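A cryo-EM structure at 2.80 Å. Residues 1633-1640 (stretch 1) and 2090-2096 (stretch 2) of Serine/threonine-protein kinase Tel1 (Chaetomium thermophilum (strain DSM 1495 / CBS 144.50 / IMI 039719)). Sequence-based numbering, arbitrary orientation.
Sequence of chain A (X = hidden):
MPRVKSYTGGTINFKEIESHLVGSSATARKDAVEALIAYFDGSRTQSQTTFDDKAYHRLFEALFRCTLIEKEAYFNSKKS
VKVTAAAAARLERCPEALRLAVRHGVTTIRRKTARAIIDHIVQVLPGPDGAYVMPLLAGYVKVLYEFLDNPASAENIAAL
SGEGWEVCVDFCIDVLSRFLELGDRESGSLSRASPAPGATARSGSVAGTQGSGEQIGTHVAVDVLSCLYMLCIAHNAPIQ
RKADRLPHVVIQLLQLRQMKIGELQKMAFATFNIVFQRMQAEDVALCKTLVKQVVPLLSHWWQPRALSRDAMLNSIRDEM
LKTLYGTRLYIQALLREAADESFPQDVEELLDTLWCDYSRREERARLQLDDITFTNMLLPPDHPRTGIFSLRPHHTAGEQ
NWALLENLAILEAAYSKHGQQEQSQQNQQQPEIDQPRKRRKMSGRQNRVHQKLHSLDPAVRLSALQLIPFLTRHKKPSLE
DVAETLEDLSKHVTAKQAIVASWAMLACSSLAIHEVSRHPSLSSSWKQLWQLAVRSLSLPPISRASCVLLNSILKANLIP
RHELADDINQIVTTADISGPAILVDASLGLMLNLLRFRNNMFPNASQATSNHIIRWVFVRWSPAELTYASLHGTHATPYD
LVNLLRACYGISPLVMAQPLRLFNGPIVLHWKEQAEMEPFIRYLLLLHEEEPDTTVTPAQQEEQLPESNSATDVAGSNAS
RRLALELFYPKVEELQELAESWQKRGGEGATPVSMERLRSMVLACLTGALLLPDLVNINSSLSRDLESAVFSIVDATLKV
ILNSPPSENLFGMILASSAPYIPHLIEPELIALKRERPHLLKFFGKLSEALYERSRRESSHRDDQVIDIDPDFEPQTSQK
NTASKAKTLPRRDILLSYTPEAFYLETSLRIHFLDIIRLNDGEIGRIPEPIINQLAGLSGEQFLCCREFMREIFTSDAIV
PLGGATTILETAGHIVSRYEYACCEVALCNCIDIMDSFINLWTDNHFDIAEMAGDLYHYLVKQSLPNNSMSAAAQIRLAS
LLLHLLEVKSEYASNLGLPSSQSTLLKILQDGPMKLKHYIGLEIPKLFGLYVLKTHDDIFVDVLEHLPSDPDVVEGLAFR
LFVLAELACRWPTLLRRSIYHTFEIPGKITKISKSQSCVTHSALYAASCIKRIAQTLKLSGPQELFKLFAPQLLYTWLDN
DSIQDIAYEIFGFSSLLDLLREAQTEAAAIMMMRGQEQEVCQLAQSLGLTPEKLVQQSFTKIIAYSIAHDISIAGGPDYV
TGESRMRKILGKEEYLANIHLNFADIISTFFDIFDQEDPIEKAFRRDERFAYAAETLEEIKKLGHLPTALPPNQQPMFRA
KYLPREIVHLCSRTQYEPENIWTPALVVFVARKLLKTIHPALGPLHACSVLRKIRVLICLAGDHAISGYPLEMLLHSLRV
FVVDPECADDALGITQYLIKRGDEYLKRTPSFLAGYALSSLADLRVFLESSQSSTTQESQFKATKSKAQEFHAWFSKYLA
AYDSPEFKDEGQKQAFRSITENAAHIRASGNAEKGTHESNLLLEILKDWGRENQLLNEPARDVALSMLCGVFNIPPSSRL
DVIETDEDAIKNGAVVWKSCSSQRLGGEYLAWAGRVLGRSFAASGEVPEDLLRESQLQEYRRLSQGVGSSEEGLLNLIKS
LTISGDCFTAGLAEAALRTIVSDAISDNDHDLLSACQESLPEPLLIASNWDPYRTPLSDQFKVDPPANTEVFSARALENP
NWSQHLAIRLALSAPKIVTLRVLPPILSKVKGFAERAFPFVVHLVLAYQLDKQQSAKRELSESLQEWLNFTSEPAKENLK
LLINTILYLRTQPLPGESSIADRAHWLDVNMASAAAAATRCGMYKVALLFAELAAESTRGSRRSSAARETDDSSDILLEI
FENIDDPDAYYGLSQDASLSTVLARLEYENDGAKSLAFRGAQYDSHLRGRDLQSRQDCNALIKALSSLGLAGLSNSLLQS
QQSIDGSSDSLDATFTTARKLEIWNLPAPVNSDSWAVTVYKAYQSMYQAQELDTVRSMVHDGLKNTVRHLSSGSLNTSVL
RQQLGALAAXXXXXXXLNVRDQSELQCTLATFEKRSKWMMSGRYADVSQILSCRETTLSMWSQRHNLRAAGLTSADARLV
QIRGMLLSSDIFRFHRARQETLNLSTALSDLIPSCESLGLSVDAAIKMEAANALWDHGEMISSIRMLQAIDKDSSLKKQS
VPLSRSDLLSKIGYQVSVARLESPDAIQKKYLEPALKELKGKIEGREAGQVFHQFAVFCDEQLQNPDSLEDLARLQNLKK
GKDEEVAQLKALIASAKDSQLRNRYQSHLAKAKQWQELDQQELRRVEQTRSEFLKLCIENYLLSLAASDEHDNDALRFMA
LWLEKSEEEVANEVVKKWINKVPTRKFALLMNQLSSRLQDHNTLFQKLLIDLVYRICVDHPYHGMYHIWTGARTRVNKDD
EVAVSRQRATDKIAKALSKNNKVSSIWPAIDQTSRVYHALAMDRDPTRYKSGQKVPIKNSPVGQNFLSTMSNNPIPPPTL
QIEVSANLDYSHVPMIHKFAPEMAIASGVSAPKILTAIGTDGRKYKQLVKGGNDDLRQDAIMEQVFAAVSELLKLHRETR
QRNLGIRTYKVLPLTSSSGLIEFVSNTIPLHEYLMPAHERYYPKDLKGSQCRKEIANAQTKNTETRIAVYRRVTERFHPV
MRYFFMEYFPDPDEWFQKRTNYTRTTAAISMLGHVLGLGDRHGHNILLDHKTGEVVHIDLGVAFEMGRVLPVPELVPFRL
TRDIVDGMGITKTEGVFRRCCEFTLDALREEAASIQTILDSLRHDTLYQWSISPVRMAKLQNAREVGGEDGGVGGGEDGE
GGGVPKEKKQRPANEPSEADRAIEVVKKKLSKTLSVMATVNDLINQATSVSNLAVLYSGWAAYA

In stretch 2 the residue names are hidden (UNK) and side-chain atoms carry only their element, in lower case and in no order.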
# COMPACT_ATOMS: atom_id res chain seq x y z
N ALA A 1633 -34.56 32.98 -6.32
CA ALA A 1633 -33.19 33.08 -6.81
C ALA A 1633 -32.31 32.00 -6.23
O ALA A 1633 -31.43 31.47 -6.91
CB ALA A 1633 -32.62 34.46 -6.49
N GLY A 1634 -32.53 31.65 -4.96
CA GLY A 1634 -31.81 30.53 -4.38
C GLY A 1634 -32.15 29.22 -5.04
O GLY A 1634 -31.28 28.38 -5.24
N ARG A 1635 -33.41 29.02 -5.38
CA ARG A 1635 -33.79 27.80 -6.08
C ARG A 1635 -33.11 27.70 -7.44
O ARG A 1635 -32.62 26.64 -7.83
CB ARG A 1635 -35.30 27.74 -6.22
CG ARG A 1635 -35.84 26.36 -6.36
CD ARG A 1635 -37.20 26.42 -6.97
NE ARG A 1635 -38.27 26.20 -6.01
CZ ARG A 1635 -39.56 26.35 -6.30
NH1 ARG A 1635 -39.92 26.73 -7.51
NH2 ARG A 1635 -40.47 26.13 -5.38
N VAL A 1636 -33.03 28.82 -8.16
CA VAL A 1636 -32.38 28.81 -9.47
C VAL A 1636 -30.87 28.59 -9.33
O VAL A 1636 -30.28 27.80 -10.08
CB VAL A 1636 -32.69 30.11 -10.22
CG1 VAL A 1636 -31.84 30.24 -11.45
CG2 VAL A 1636 -34.14 30.14 -10.60
N LEU A 1637 -30.23 29.26 -8.38
CA LEU A 1637 -28.79 29.06 -8.19
C LEU A 1637 -28.48 27.65 -7.72
O LEU A 1637 -27.47 27.07 -8.12
CB LEU A 1637 -28.26 30.07 -7.18
CG LEU A 1637 -28.14 31.52 -7.58
CD1 LEU A 1637 -27.68 32.31 -6.39
CD2 LEU A 1637 -27.17 31.67 -8.71
N GLY A 1638 -29.33 27.09 -6.86
CA GLY A 1638 -29.10 25.74 -6.40
C GLY A 1638 -29.27 24.72 -7.49
O GLY A 1638 -28.51 23.76 -7.58
N ARG A 1639 -30.26 24.91 -8.36
CA ARG A 1639 -30.42 24.00 -9.49
C ARG A 1639 -29.26 24.12 -10.46
O ARG A 1639 -28.78 23.12 -11.01
CB ARG A 1639 -31.74 24.27 -10.18
CG ARG A 1639 -32.15 23.21 -11.14
CD ARG A 1639 -33.51 23.51 -11.70
NE ARG A 1639 -34.47 23.79 -10.64
CZ ARG A 1639 -35.21 22.86 -10.04
NH1 ARG A 1639 -35.10 21.60 -10.41
NH2 ARG A 1639 -36.05 23.20 -9.09
N SER A 1640 -28.75 25.34 -10.67
CA SER A 1640 -27.60 25.51 -11.54
C SER A 1640 -26.35 24.83 -10.98
O SER A 1640 -25.58 24.22 -11.73
CB SER A 1640 -27.34 27.00 -11.75
OG SER A 1640 -26.04 27.22 -12.26
N UNK A 2090 -31.01 21.84 -0.63
CA UNK A 2090 -32.37 22.31 -0.40
C UNK A 2090 -33.22 22.23 -1.66
O UNK A 2090 -34.41 21.95 -1.59
c UNK A 2090 -32.36 23.73 0.14
c UNK A 2090 -31.83 23.94 1.55
c UNK A 2090 -31.52 25.39 1.76
c UNK A 2090 -32.85 23.50 2.55
N UNK A 2091 -32.61 22.43 -2.82
CA UNK A 2091 -33.37 22.34 -4.06
C UNK A 2091 -33.76 20.90 -4.38
O UNK A 2091 -34.88 20.66 -4.83
c UNK A 2091 -32.56 22.95 -5.21
o UNK A 2091 -32.29 24.31 -4.90
c UNK A 2091 -33.33 22.90 -6.48
N UNK A 2092 -32.88 19.93 -4.14
CA UNK A 2092 -33.26 18.54 -4.36
C UNK A 2092 -34.33 18.08 -3.38
O UNK A 2092 -35.26 17.34 -3.74
c UNK A 2092 -29.80 16.97 -5.29
o UNK A 2092 -29.31 16.85 -4.15
c UNK A 2092 -31.08 17.77 -5.46
c UNK A 2092 -32.04 17.63 -4.28
o UNK A 2092 -29.28 16.47 -6.31
N UNK A 2093 -34.22 18.51 -2.12
CA UNK A 2093 -35.29 18.26 -1.16
C UNK A 2093 -36.62 18.81 -1.65
O UNK A 2093 -37.63 18.10 -1.65
c UNK A 2093 -34.92 18.89 0.18
c UNK A 2093 -35.25 19.29 2.59
c UNK A 2093 -36.41 17.44 1.52
c UNK A 2093 -35.91 18.83 1.34
N UNK A 2094 -36.64 20.07 -2.08
CA UNK A 2094 -37.87 20.66 -2.58
C UNK A 2094 -38.39 19.92 -3.80
O UNK A 2094 -39.60 19.84 -4.01
o UNK A 2094 -38.73 24.21 -2.67
c UNK A 2094 -37.63 22.13 -2.92
o UNK A 2094 -39.98 22.41 -2.75
c UNK A 2094 -38.87 22.97 -2.77
N UNK A 2095 -37.50 19.38 -4.63
CA UNK A 2095 -37.94 18.66 -5.81
C UNK A 2095 -38.66 17.37 -5.45
O UNK A 2095 -39.72 17.07 -5.99
c UNK A 2095 -36.77 18.36 -6.73
o UNK A 2095 -35.52 19.36 -8.48
c UNK A 2095 -36.42 19.52 -7.63
o UNK A 2095 -37.05 20.58 -7.50
N UNK A 2096 -38.08 16.58 -4.54
CA UNK A 2096 -38.78 15.34 -4.21
C UNK A 2096 -39.99 15.56 -3.31
O UNK A 2096 -40.89 14.72 -3.29
c UNK A 2096 -37.39 14.77 -2.20
c UNK A 2096 -36.75 13.88 -4.45
c UNK A 2096 -37.89 14.28 -3.54
c UNK A 2096 -38.02 14.07 -1.05

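Two helical segments, 452 or more residues apart at their touching positions, cross at 102° with axes 9.3 Å apart at closest approach. Stretch 2 can be read one position at a time.

Position 2090 carries four carbons and no heteroatom, forked at the second carbon. It is out of reach of stretch 1. A fork one carbon out from CB defines Leu2090, a buried side chain spent on other packing.

At position 2091 there are three side-chain atoms: CB, bearing one oxygen and one carbon. Its CA-to-CB bond points toward stretch 1, and the group lands among Gly1634, Arg1635, Gly1638 and Arg1639. A branched CB with one oxygen and one methyl is threonine, so this is Thr2091, in the m rotamer. Thr2091 OG1 lies 3.8 Å from Gly1638 CA and 3.8 Å from Arg1635 O, neither a hydrogen bond; the hydroxyl finds its partner elsewhere in the structure. Thr2091 CG2 packs 4.3 Å from Arg1635 CG and covers one face of the Arg1639 guanidinium, 3.8 Å from Arg1639 NH2.

Position 2092 has three carbons in a row, the third carrying two oxygens. Its CA-to-CB bond points sideways and the side chain makes no contact with stretch 1, so the carboxylate plays no part here. The longer acidic chain makes it Glu2092.

Position 2093 again shows four carbons forked at the second, out of reach of stretch 1. This is Leu2093, whose chi1 is t where that of Leu2090 is m.

Position 2094 has two carbons, the second with two oxygens, and its CA-to-CB bond points toward stretch 1. One oxygen faces the edge of the Arg1635 guanidinium, near its plane. The short acid is Asp2094; Asp2094 OD2 stands 3.7 Å from Arg1635 NH2, a long salt bridge.

Position 2095 has the same pattern of two carbons and two oxygens, but its CA-to-CB bond points sideways and the end of the chain comes nearer. Two carbons with two oxygens on the second again mean aspartate, Asp2095, whose oxygens both meet the Arg1639 guanidinium. Arg1639 NH1 donates to Asp2095 OD2 at 3.0 Å, and Arg1639 NH2 donates to Asp2095 OD1 at 3.2 Å, a two-pronged salt bridge, tighter than the 3.7 Å between Arg1635 NH2 and Asp2094 OD2.

Position 2096 holds four carbons forked at the first, with one arm two carbons long. It is out of reach of stretch 1. Forking at CB with unequal arms gives Ile2096.

The rule is a small knob, a bare site and charged flanks. Thr2091 enters where Gly1638 has no side chain: an ideal CB on Gly1638 would sit 2.5 Å from Thr2091 OG1, a clash. That absence accommodates the close approach, with Arg1635 CA and Thr2091 CA only 5.8 Å apart. The arginines, one turn apart, extend to Asp2094 and Asp2095, three and four residues past the knob. Only 256 Å² is buried in all, so the contact relies on fit at one point and on paired charges, more than on breadth.

Stretch 2, residues 2090-2096: LTELDDI
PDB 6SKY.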